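Local structure of crystal protein (Bacillus thuringiensis serovar dakota, 2ZTB) at residues A[154-160]-A[238-242]; A[175-179]-A[233-237]. The protein is a proteolytically activated crystal toxin that recognizes cancer cells and probably forms pores in their membranes, like aerolysin-type toxins. One frame throughout, in Å; residues are numbered along the deposited sequence.

Contacts 1 and 2 share strand 223-247, and their centres lie 12 Å apart in the long beta-rich body of the toxin. In contact 2 this strand pairs with strand 168-199; in contact 1, residues 238-242 pack side chains against residues 154-160, on a strand they do not pair with, although strand 96-116 pairs with both. The two contacts join directly: Gln239 N probably donates a hydrogen bond to Thr175 O (2.8 Å), and Phe238 CD2 packs on Ala176 CB (3.5 Å). A lutetium ion, presumably a crystallographic additive, lies about 4 Å from the side chain of Asp237, in contact 2; that of Gln239, in contact 1, is about 10 Å from a lutetium ion.

Contact 1 (A[154-160]-A[238-242]); sequences ITVSKSV and FQTIV. With EDO (1,2-ethanediol), chain F.
Val156 lays its CG2 methyl over one face of the Phe238 ring, 3.9 Å from the centroid and 14° off the normal, a CH-pi contact displaced a little toward the rim. Ile154 extends toward the oncoming ring, and its CD1 reaches CZ of Phe238 at 3.8 Å, so one residue lies over the ring face while the other touches the ring at CZ. Further along, the contact turns polar. A turn about the CG-CD bond of Lys158 (chi3 69°) brings its terminal amine back to Thr240, where NZ donates to OG1 (3.0 Å). The same amine gives a second bond to a water 2.7 Å from Lys158 NZ, and that water donates in turn to the carbonyl oxygen of Phe238. Thr240 OG1 has a water of its own, which donates to Ser159 O and so forms a second bridge between the strands. Beyond this, Val160 CG2 lies alongside Thr240 CG2 and meets CG2 of Val242 tip to tip at 3.9 Å.

No backbone bond links the two strands, whose axes approach to 8.8 Å at a crossing angle of -39°. Strand 96-116 positions the first of them through ladder bonds from Phe106, Gly104, Ile102 and Ile100, while Gln239 is bonded to Thr175. Two strands of one curled antiparallel sheet, bridged by strand 96-116 and facing each other through their side chains, give a sandwich-like packing, consistent with the elongated body of an aerolysin-like toxin.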
loop_
_atom_site.group_PDB
_atom_site.type_symbol
_atom_site.label_atom_id
_atom_site.label_comp_id
_atom_site.label_asym_id
_atom_site.label_seq_id
_atom_site.Cartn_x
_atom_site.Cartn_y
_atom_site.Cartn_z
ATOM N N ILE A 154 -14.027 -17.710 7.022
ATOM C CA ILE A 154 -15.094 -18.487 6.371
ATOM C C ILE A 154 -15.133 -19.896 6.930
ATOM O O ILE A 154 -14.138 -20.613 6.842
ATOM C CB ILE A 154 -15.025 -18.529 4.789
ATOM C CG1 ILE A 154 -16.174 -19.375 4.200
ATOM C CG2 ILE A 154 -13.762 -19.154 4.281
ATOM C CD1 ILE A 154 -16.485 -19.122 2.676
ATOM N N THR A 155 -16.271 -20.270 7.521
ATOM C CA THR A 155 -16.522 -21.629 7.995
ATOM C C THR A 155 -17.473 -22.294 6.998
ATOM O O THR A 155 -18.518 -21.730 6.656
ATOM C CB THR A 155 -17.145 -21.642 9.431
ATOM O OG1 THR A 155 -16.288 -20.927 10.323
ATOM C CG2 THR A 155 -17.268 -23.019 9.955
ATOM N N VAL A 156 -17.100 -23.481 6.528
ATOM C CA VAL A 156 -17.913 -24.223 5.567
ATOM C C VAL A 156 -18.197 -25.628 6.086
ATOM O O VAL A 156 -17.267 -26.399 6.340
ATOM C CB VAL A 156 -17.241 -24.289 4.142
ATOM C CG1 VAL A 156 -18.072 -25.128 3.170
ATOM C CG2 VAL A 156 -17.030 -22.905 3.575
ATOM N N SER A 157 -19.481 -25.936 6.266
ATOM C CA SER A 157 -19.933 -27.279 6.591
ATOM C C SER A 157 -20.668 -27.905 5.414
ATOM O O SER A 157 -21.405 -27.227 4.705
ATOM C CB SER A 157 -20.894 -27.254 7.784
ATOM O OG SER A 157 -20.189 -27.020 8.983
ATOM N N LYS A 158 -20.477 -29.206 5.229
ATOM C CA LYS A 158 -21.200 -29.958 4.221
ATOM C C LYS A 158 -21.678 -31.276 4.794
ATOM O O LYS A 158 -20.904 -32.013 5.407
ATOM C CB LYS A 158 -20.351 -30.156 2.956
ATOM C CG LYS A 158 -20.084 -28.851 2.190
ATOM C CD LYS A 158 -19.626 -29.043 0.751
ATOM C CE LYS A 158 -20.735 -29.606 -0.131
ATOM N NZ LYS A 158 -20.197 -30.073 -1.447
ATOM N N SER A 159 -22.971 -31.553 4.637
ATOM C CA SER A 159 -23.498 -32.874 4.962
ATOM C C SER A 159 -23.247 -33.788 3.770
ATOM O O SER A 159 -23.246 -33.335 2.622
ATOM C CB SER A 159 -24.992 -32.832 5.299
ATOM O OG SER A 159 -25.757 -32.385 4.199
ATOM N N VAL A 160 -22.990 -35.057 4.048
ATOM C CA VAL A 160 -22.740 -36.047 3.007
ATOM C C VAL A 160 -23.180 -37.437 3.496
ATOM O O VAL A 160 -22.969 -37.799 4.652
ATOM C CB VAL A 160 -21.255 -35.997 2.491
ATOM C CG1 VAL A 160 -20.258 -36.275 3.604
ATOM C CG2 VAL A 160 -21.027 -36.933 1.307
ATOM N N PHE A 238 -15.554 -25.015 -3.301
ATOM C CA PHE A 238 -15.596 -26.073 -2.296
ATOM C C PHE A 238 -16.214 -27.353 -2.847
ATOM O O PHE A 238 -17.252 -27.332 -3.537
ATOM C CB PHE A 238 -16.348 -25.622 -1.030
ATOM C CG PHE A 238 -15.864 -24.310 -0.464
ATOM C CD1 PHE A 238 -16.599 -23.141 -0.647
ATOM C CD2 PHE A 238 -14.676 -24.237 0.242
ATOM C CE1 PHE A 238 -16.141 -21.925 -0.142
ATOM C CE2 PHE A 238 -14.212 -23.025 0.749
ATOM C CZ PHE A 238 -14.946 -21.873 0.562
ATOM N N GLN A 239 -15.567 -28.476 -2.539
ATOM C CA GLN A 239 -16.029 -29.784 -3.011
ATOM C C GLN A 239 -15.953 -30.784 -1.884
ATOM O O GLN A 239 -15.106 -30.686 -1.003
ATOM C CB GLN A 239 -15.189 -30.299 -4.185
ATOM C CG GLN A 239 -15.264 -29.491 -5.470
ATOM C CD GLN A 239 -16.559 -29.696 -6.233
ATOM O OE1 GLN A 239 -17.403 -30.517 -5.859
ATOM N NE2 GLN A 239 -16.722 -28.957 -7.315
ATOM N N THR A 240 -16.873 -31.739 -1.921
ATOM C CA THR A 240 -16.823 -32.921 -1.087
ATOM C C THR A 240 -16.212 -34.018 -1.943
ATOM O O THR A 240 -16.622 -34.225 -3.094
ATOM C CB THR A 240 -18.240 -33.324 -0.617
ATOM O OG1 THR A 240 -18.818 -32.214 0.069
ATOM C CG2 THR A 240 -18.201 -34.502 0.334
ATOM N N ILE A 241 -15.197 -34.675 -1.388
ATOM C CA ILE A 241 -14.561 -35.824 -2.031
ATOM C C ILE A 241 -14.712 -37.022 -1.113
ATOM O O ILE A 241 -14.173 -37.039 -0.006
ATOM C CB ILE A 241 -13.047 -35.602 -2.330
ATOM C CG1 ILE A 241 -12.775 -34.214 -2.931
ATOM C CG2 ILE A 241 -12.498 -36.731 -3.213
ATOM C CD1 ILE A 241 -13.277 -34.003 -4.355
ATOM N N VAL A 242 -15.478 -38.007 -1.575
ATOM C CA VAL A 242 -15.568 -39.280 -0.893
ATOM C C VAL A 242 -14.673 -40.263 -1.648
ATOM O O VAL A 242 -14.941 -40.594 -2.809
ATOM C CB VAL A 242 -17.032 -39.822 -0.815
ATOM C CG1 VAL A 242 -17.088 -41.062 0.058
ATOM C CG2 VAL A 242 -18.010 -38.735 -0.297
HETATM C C1 EDO F . -21.024 -23.957 10.441
HETATM O O1 EDO F . -20.080 -24.719 9.673
HETATM C C2 EDO F . -21.242 -22.647 9.702
HETATM O O2 EDO F . -20.676 -22.809 8.397
HETATM O O HOH W 1 -19.650 -27.666 -2.509
HETATM O O HOH W 2 -21.391 -32.602 0.672
#

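Contact 2 (A[175-179]-A[233-237]); sequences TAKIA and VSSFD
Lys177 can be followed from the sheet outward along the side chains of Phe236 and Asp237. Lys177 CB sits over one face of the Phe236 ring, 3.9 Å from the centroid and 24° off the normal, making a CH-pi contact. CG passes beside CB of Asp237, and CD of Lys177 touches both Phe236 CZ (4.0 Å) and Asp237 OD2, which lie in roughly perpendicular directions from it. The chain runs extended to CE and then turns at chi4 (77°), leaving Lys177 NZ 3.3 Å from Asp237 OD2. This salt bridge is long, and the lysine meets the oxygen on its anti side, out of the carboxylate plane.

Phe236 carries its CG between the backbone N and the carbonyl carbon (chi1 67°), a torsion that leans the ring across to strand 175-179. There Ala179 N lies at the ring edge, in its plane, and Ala179 CB is 3.5 Å from Phe236 CE2. On the other face of the sheet, Ile178 CG2 packs against Val233 CG1, also at 3.5 Å.

Four backbone hydrogen bonds fix the register. Lys177 and Phe236 exchange two, with Lys177 N to Phe236 O at 2.7 Å, and Ala179 and Ser234 exchange the others; Ile178 and Ser235 form the non-hydrogen-bonded pair between them. Ile134, from the turn of hairpin 126-142, touches Phe236, Ser234 and Ala179. Past Phe236 the pairing slips by one residue, since Thr175 bonds to Gln239, and Asp237 has positive phi: an antiparallel ladder interrupted as in a beta bulge, within the long twisted strands characteristic of aerolysin-type toxins.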
loop_
_atom_site.group_PDB
_atom_site.type_symbol
_atom_site.label_atom_id
_atom_site.label_comp_id
_atom_site.label_asym_id
_atom_site.label_seq_id
_atom_site.Cartn_x
_atom_site.Cartn_y
_atom_site.Cartn_z
ATOM N N THR A 175 -12.592 -29.929 0.179
ATOM C CA THR A 175 -11.509 -29.307 -0.564
ATOM C C THR A 175 -11.930 -27.968 -1.143
ATOM O O THR A 175 -13.111 -27.714 -1.322
ATOM C CB THR A 175 -10.996 -30.203 -1.702
ATOM O OG1 THR A 175 -11.943 -30.197 -2.783
ATOM C CG2 THR A 175 -10.755 -31.654 -1.208
ATOM N N ALA A 176 -10.944 -27.116 -1.430
ATOM C CA ALA A 176 -11.182 -25.825 -2.035
ATOM C C ALA A 176 -10.039 -25.421 -2.971
ATOM O O ALA A 176 -8.979 -26.047 -2.992
ATOM C CB ALA A 176 -11.398 -24.766 -0.952
ATOM N N LYS A 177 -10.290 -24.397 -3.782
ATOM C CA LYS A 177 -9.228 -23.706 -4.487
ATOM C C LYS A 177 -8.895 -22.436 -3.698
ATOM O O LYS A 177 -9.745 -21.889 -2.985
ATOM C CB LYS A 177 -9.633 -23.358 -5.921
ATOM C CG LYS A 177 -9.924 -24.555 -6.820
ATOM C CD LYS A 177 -10.237 -24.093 -8.233
ATOM C CE LYS A 177 -10.519 -25.255 -9.168
ATOM N NZ LYS A 177 -11.885 -25.862 -9.009
ATOM N N ILE A 178 -7.650 -21.986 -3.816
ATOM C CA ILE A 178 -7.246 -20.717 -3.253
ATOM C C ILE A 178 -6.918 -19.768 -4.399
ATOM O O ILE A 178 -6.191 -20.131 -5.329
ATOM C CB ILE A 178 -6.048 -20.870 -2.292
ATOM C CG1 ILE A 178 -6.414 -21.783 -1.113
ATOM C CG2 ILE A 178 -5.577 -19.506 -1.788
ATOM C CD1 ILE A 178 -5.201 -22.108 -0.205
ATOM N N ALA A 179 -7.489 -18.567 -4.332
ATOM C CA ALA A 179 -7.183 -17.499 -5.277
ATOM C C ALA A 179 -6.318 -16.446 -4.597
ATOM O O ALA A 179 -6.709 -15.893 -3.560
ATOM C CB ALA A 179 -8.459 -16.860 -5.812
ATOM N N VAL A 233 -6.372 -12.957 -0.597
ATOM C CA VAL A 233 -6.275 -14.431 -0.635
ATOM C C VAL A 233 -7.570 -15.008 -0.052
ATOM O O VAL A 233 -7.958 -14.698 1.081
ATOM C CB VAL A 233 -4.980 -14.987 0.046
ATOM C CG1 VAL A 233 -4.850 -16.506 -0.142
ATOM C CG2 VAL A 233 -3.720 -14.317 -0.540
ATOM N N SER A 234 -8.281 -15.782 -0.869
ATOM C CA SER A 234 -9.550 -16.384 -0.444
ATOM C C SER A 234 -9.738 -17.778 -1.035
ATOM O O SER A 234 -9.066 -18.165 -2.003
ATOM C CB SER A 234 -10.737 -15.472 -0.775
ATOM O OG SER A 234 -10.882 -15.294 -2.176
ATOM N N SER A 235 -10.625 -18.542 -0.412
ATOM C CA SER A 235 -10.905 -19.891 -0.860
ATOM C C SER A 235 -12.237 -19.865 -1.593
ATOM O O SER A 235 -13.096 -19.044 -1.285
ATOM C CB SER A 235 -10.931 -20.870 0.313
ATOM O OG SER A 235 -11.974 -20.529 1.195
ATOM N N PHE A 236 -12.363 -20.740 -2.588
ATOM C CA PHE A 236 -13.558 -20.878 -3.418
ATOM C C PHE A 236 -13.612 -22.293 -4.010
ATOM O O PHE A 236 -12.676 -23.074 -3.849
ATOM C CB PHE A 236 -13.595 -19.789 -4.513
ATOM C CG PHE A 236 -12.511 -19.915 -5.562
ATOM C CD1 PHE A 236 -12.841 -20.209 -6.878
ATOM C CD2 PHE A 236 -11.165 -19.724 -5.239
ATOM C CE1 PHE A 236 -11.855 -20.327 -7.861
ATOM C CE2 PHE A 236 -10.170 -19.835 -6.225
ATOM C CZ PHE A 236 -10.531 -20.140 -7.537
ATOM N N ASP A 237 -14.717 -22.611 -4.671
ATOM C CA ASP A 237 -14.935 -23.894 -5.346
ATOM C C ASP A 237 -14.800 -25.077 -4.401
ATOM O O ASP A 237 -14.031 -26.010 -4.666
ATOM C CB ASP A 237 -14.029 -24.045 -6.583
ATOM C CG ASP A 237 -14.497 -23.206 -7.781
ATOM O OD1 ASP A 237 -15.559 -22.550 -7.720
ATOM O OD2 ASP A 237 -13.784 -23.202 -8.804
#